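DUF115 domain-containing protein (Magnetospirillum magneticum AMB-1, PDB 5MU5) is a Maf glycosyltransferase involved in the formation of bacterial flagella, where it probably attaches sugars to flagellin. Local coordinates at residues R454-E466 / N491-S505. Residues are numbered along the deposited sequence; the frame is centred on the assembly and turned at random.
With EDO (1,2-ethanediol), chain G.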
# COMPACT_ATOMS: atom_id res chain seq x y z
N ARG A 454 -9.86 -14.17 18.08
CA ARG A 454 -11.29 -14.38 18.26
C ARG A 454 -12.14 -13.25 17.66
O ARG A 454 -11.96 -12.09 17.98
CB ARG A 454 -11.60 -14.56 19.75
CG ARG A 454 -10.98 -15.82 20.34
CD ARG A 454 -11.00 -15.85 21.87
NE ARG A 454 -12.36 -15.90 22.40
CZ ARG A 454 -13.02 -17.01 22.74
NH1 ARG A 454 -12.47 -18.21 22.60
NH2 ARG A 454 -14.24 -16.92 23.23
N GLU A 455 -13.09 -13.61 16.81
CA GLU A 455 -13.90 -12.63 16.12
C GLU A 455 -15.36 -13.00 16.21
O GLU A 455 -15.68 -14.17 16.28
CB GLU A 455 -13.50 -12.56 14.64
CG GLU A 455 -12.11 -11.99 14.39
CD GLU A 455 -11.92 -10.58 14.94
OE1 GLU A 455 -12.76 -9.69 14.68
OE2 GLU A 455 -10.91 -10.36 15.65
N PRO A 456 -16.26 -12.01 16.20
CA PRO A 456 -17.67 -12.39 16.22
C PRO A 456 -18.02 -13.21 14.98
O PRO A 456 -17.51 -12.94 13.89
CB PRO A 456 -18.41 -11.03 16.21
CG PRO A 456 -17.41 -10.04 15.75
CD PRO A 456 -16.09 -10.55 16.23
N GLY A 457 -18.87 -14.20 15.17
CA GLY A 457 -19.24 -15.09 14.11
C GLY A 457 -20.48 -14.61 13.41
O GLY A 457 -21.29 -13.89 13.99
N ASN A 458 -20.63 -14.99 12.14
CA ASN A 458 -21.81 -14.66 11.37
C ASN A 458 -23.10 -15.15 12.05
O ASN A 458 -24.12 -14.42 12.09
CB ASN A 458 -21.70 -15.27 9.98
CG ASN A 458 -22.84 -14.87 9.06
OD1 ASN A 458 -23.14 -13.68 8.89
ND2 ASN A 458 -23.47 -15.86 8.43
N PHE A 459 -23.06 -16.36 12.58
CA PHE A 459 -24.21 -16.92 13.32
C PHE A 459 -24.00 -16.79 14.81
O PHE A 459 -24.40 -17.66 15.60
CB PHE A 459 -24.50 -18.38 12.90
CG PHE A 459 -24.93 -18.50 11.46
CD1 PHE A 459 -26.00 -17.76 10.99
CD2 PHE A 459 -24.23 -19.30 10.58
CE1 PHE A 459 -26.38 -17.83 9.66
CE2 PHE A 459 -24.61 -19.39 9.25
CZ PHE A 459 -25.68 -18.65 8.79
N GLY A 460 -23.38 -15.69 15.21
CA GLY A 460 -23.15 -15.41 16.62
C GLY A 460 -21.97 -16.19 17.17
O GLY A 460 -21.31 -16.93 16.46
N GLY A 461 -21.72 -16.01 18.44
CA GLY A 461 -20.58 -16.66 19.04
C GLY A 461 -19.26 -16.14 18.49
O GLY A 461 -19.15 -14.99 18.02
N VAL A 462 -18.29 -17.02 18.50
CA VAL A 462 -16.93 -16.67 18.21
C VAL A 462 -16.35 -17.58 17.15
O VAL A 462 -16.57 -18.79 17.16
CB VAL A 462 -16.13 -16.79 19.54
CG1 VAL A 462 -14.65 -16.97 19.31
CG2 VAL A 462 -16.41 -15.57 20.41
N VAL A 463 -15.60 -17.00 16.24
CA VAL A 463 -14.82 -17.80 15.31
C VAL A 463 -13.37 -17.32 15.39
O VAL A 463 -13.11 -16.16 15.67
CB VAL A 463 -15.36 -17.75 13.85
CG1 VAL A 463 -16.85 -18.04 13.79
CG2 VAL A 463 -15.09 -16.41 13.21
N TYR A 464 -12.45 -18.25 15.19
CA TYR A 464 -11.04 -17.95 15.13
C TYR A 464 -10.59 -17.65 13.69
O TYR A 464 -10.84 -18.41 12.76
CB TYR A 464 -10.25 -19.12 15.71
CG TYR A 464 -10.40 -19.23 17.21
CD1 TYR A 464 -11.47 -19.88 17.77
CD2 TYR A 464 -9.45 -18.68 18.04
CE1 TYR A 464 -11.59 -19.99 19.15
CE2 TYR A 464 -9.56 -18.78 19.42
CZ TYR A 464 -10.63 -19.44 19.96
OH TYR A 464 -10.70 -19.54 21.32
N SER A 465 -9.91 -16.54 13.54
CA SER A 465 -9.53 -16.07 12.24
C SER A 465 -8.09 -15.58 12.24
O SER A 465 -7.57 -15.14 13.25
CB SER A 465 -10.49 -14.96 11.86
OG SER A 465 -10.26 -14.52 10.55
N GLU A 466 -7.45 -15.64 11.08
CA GLU A 466 -6.08 -15.20 10.88
C GLU A 466 -6.12 -13.84 10.25
O GLU A 466 -7.15 -13.40 9.72
CB GLU A 466 -5.37 -16.13 9.91
CG GLU A 466 -5.36 -17.59 10.32
CD GLU A 466 -5.09 -18.51 9.14
OE1 GLU A 466 -4.41 -18.08 8.18
OE2 GLU A 466 -5.58 -19.67 9.15
N ASN A 491 -25.21 -13.56 4.18
CA ASN A 491 -24.10 -14.46 4.43
C ASN A 491 -24.69 -15.72 5.01
O ASN A 491 -25.25 -15.68 6.09
CB ASN A 491 -23.10 -13.84 5.40
CG ASN A 491 -21.85 -14.68 5.57
OD1 ASN A 491 -21.66 -15.72 4.90
ND2 ASN A 491 -20.97 -14.25 6.47
N CYS A 492 -24.58 -16.81 4.25
CA CYS A 492 -25.03 -18.13 4.69
C CYS A 492 -23.89 -18.98 5.27
O CYS A 492 -24.12 -20.10 5.75
CB CYS A 492 -25.70 -18.89 3.53
SG CYS A 492 -27.11 -18.03 2.76
N SER A 493 -22.67 -18.44 5.25
CA SER A 493 -21.48 -19.14 5.71
C SER A 493 -21.39 -19.20 7.24
O SER A 493 -21.72 -18.24 7.93
CB SER A 493 -20.22 -18.46 5.17
OG SER A 493 -20.34 -18.25 3.78
N ASP A 494 -20.92 -20.32 7.78
CA ASP A 494 -20.74 -20.42 9.21
C ASP A 494 -19.31 -20.00 9.57
O ASP A 494 -18.50 -20.82 9.96
CB ASP A 494 -21.05 -21.83 9.72
CG ASP A 494 -21.10 -21.90 11.27
OD1 ASP A 494 -21.18 -20.85 11.96
OD2 ASP A 494 -21.05 -23.02 11.81
N GLY A 495 -19.03 -18.70 9.44
CA GLY A 495 -17.69 -18.17 9.72
C GLY A 495 -17.82 -16.82 10.35
O GLY A 495 -18.77 -16.60 11.10
N VAL A 496 -16.89 -15.91 10.05
CA VAL A 496 -16.93 -14.57 10.63
C VAL A 496 -18.10 -13.72 10.13
O VAL A 496 -18.59 -13.90 9.01
CB VAL A 496 -15.68 -13.70 10.31
CG1 VAL A 496 -14.43 -14.31 10.86
CG2 VAL A 496 -15.56 -13.40 8.82
N MET A 497 -18.49 -12.77 10.97
CA MET A 497 -19.43 -11.73 10.61
C MET A 497 -18.73 -10.77 9.61
O MET A 497 -17.61 -10.30 9.84
CB MET A 497 -19.83 -10.95 11.88
CG MET A 497 -20.87 -9.86 11.64
SD MET A 497 -22.48 -10.54 11.13
CE MET A 497 -23.12 -10.92 12.78
N ILE A 498 -19.40 -10.50 8.50
CA ILE A 498 -18.92 -9.56 7.51
C ILE A 498 -19.85 -8.34 7.53
O ILE A 498 -21.07 -8.48 7.45
CB ILE A 498 -18.90 -10.20 6.12
CG1 ILE A 498 -18.06 -11.49 6.15
CG2 ILE A 498 -18.37 -9.23 5.09
CD1 ILE A 498 -18.22 -12.37 4.93
N GLU A 499 -19.29 -7.14 7.67
CA GLU A 499 -20.07 -5.91 7.61
C GLU A 499 -20.86 -5.81 6.31
O GLU A 499 -20.41 -6.28 5.26
CB GLU A 499 -19.16 -4.66 7.63
CG GLU A 499 -18.46 -4.38 8.93
CD GLU A 499 -17.57 -3.14 8.85
OE1 GLU A 499 -18.08 -2.04 8.54
OE2 GLU A 499 -16.36 -3.26 9.12
N ASN A 500 -21.99 -5.13 6.39
CA ASN A 500 -22.88 -4.91 5.27
C ASN A 500 -23.51 -6.17 4.70
O ASN A 500 -23.91 -6.18 3.53
CB ASN A 500 -22.16 -4.10 4.21
CG ASN A 500 -21.81 -2.73 4.70
OD1 ASN A 500 -22.68 -2.03 5.16
ND2 ASN A 500 -20.57 -2.33 4.58
N THR A 501 -23.62 -7.21 5.52
CA THR A 501 -24.26 -8.47 5.12
C THR A 501 -25.23 -8.84 6.21
O THR A 501 -25.03 -8.43 7.34
CB THR A 501 -23.26 -9.65 5.00
OG1 THR A 501 -22.74 -9.99 6.29
CG2 THR A 501 -22.13 -9.33 4.08
N ARG A 502 -26.26 -9.60 5.89
CA ARG A 502 -27.18 -10.09 6.92
C ARG A 502 -27.00 -11.59 7.04
O ARG A 502 -26.98 -12.29 6.06
CB ARG A 502 -28.64 -9.75 6.61
CG ARG A 502 -29.17 -8.49 7.27
CD ARG A 502 -30.69 -8.52 7.43
NE ARG A 502 -31.38 -8.59 6.13
CZ ARG A 502 -31.57 -7.57 5.30
NH1 ARG A 502 -31.12 -6.35 5.61
NH2 ARG A 502 -32.20 -7.75 4.14
N PRO A 503 -26.84 -12.09 8.26
CA PRO A 503 -26.77 -13.54 8.43
C PRO A 503 -28.04 -14.18 7.91
O PRO A 503 -29.10 -13.64 8.08
CB PRO A 503 -26.72 -13.69 9.96
CG PRO A 503 -26.10 -12.42 10.44
CD PRO A 503 -26.61 -11.36 9.52
N LEU A 504 -27.93 -15.34 7.30
CA LEU A 504 -29.09 -16.03 6.78
C LEU A 504 -28.75 -17.50 6.70
O LEU A 504 -27.79 -17.86 6.05
CB LEU A 504 -29.44 -15.55 5.37
CG LEU A 504 -30.65 -16.24 4.72
CD1 LEU A 504 -31.94 -15.82 5.40
CD2 LEU A 504 -30.75 -15.92 3.24
N SER A 505 -29.52 -18.32 7.39
CA SER A 505 -29.42 -19.76 7.29
C SER A 505 -29.87 -20.13 5.88
O SER A 505 -30.87 -19.60 5.39
CB SER A 505 -30.33 -20.40 8.32
OG SER A 505 -30.56 -21.75 8.02
C1 EDO G . -14.23 -20.12 25.43
O1 EDO G . -13.39 -21.18 24.99
C2 EDO G . -15.67 -20.41 25.03
O2 EDO G . -16.13 -19.36 24.16
O HOH W 1 -16.00 -10.58 12.22
O HOH W 2 -21.71 -11.76 7.82
O HOH W 3 -20.84 -18.10 12.06
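Asn458, in the type I turn Gly457–Gly460, reaches into the loop of 491-505 and lays its amide over that of Asn491, the two planes stacked 30° apart. A chi1 of -175°, CG anti to the backbone N, carries the amide to where ND2 bonds two carbonyls: Asn491 O at 2.9 Å, met from above the carbonyl plane, and Ser493 O at 3.0 Å, approached at a slight tilt from that carbonyl's own plane. Leu504 N grips Asn491 O from the opposite face, and a water joins Asn458 OD1 to Asn491 ND2, Ile498 N and Thr501 OG1. Cut back to alanine, this position would probably leave Ser493 O and one face of Asn491 O without their amide donor. Phe459 turns its ring edge to Cys492 O and Asp494 OD1, the latter 3.7 Å from CD2, while CE1 meets Pro503 CB. Backbone bonds flank the bridge of Gly457 with Val496: Asn458 N to Gly495 O at 2.7 Å and Met497 N to Pro456 O at 3.1 Å. Val463 CG2 presses on Val496 CG1, crossing near a right angle. The hairpin 453-465 docks on the connection between parallel strands 488-491 and 502-503 at one margin of the large mixed sheet, with helix 467-482 touching Val496 and Arg419 salt-bridging Asp494.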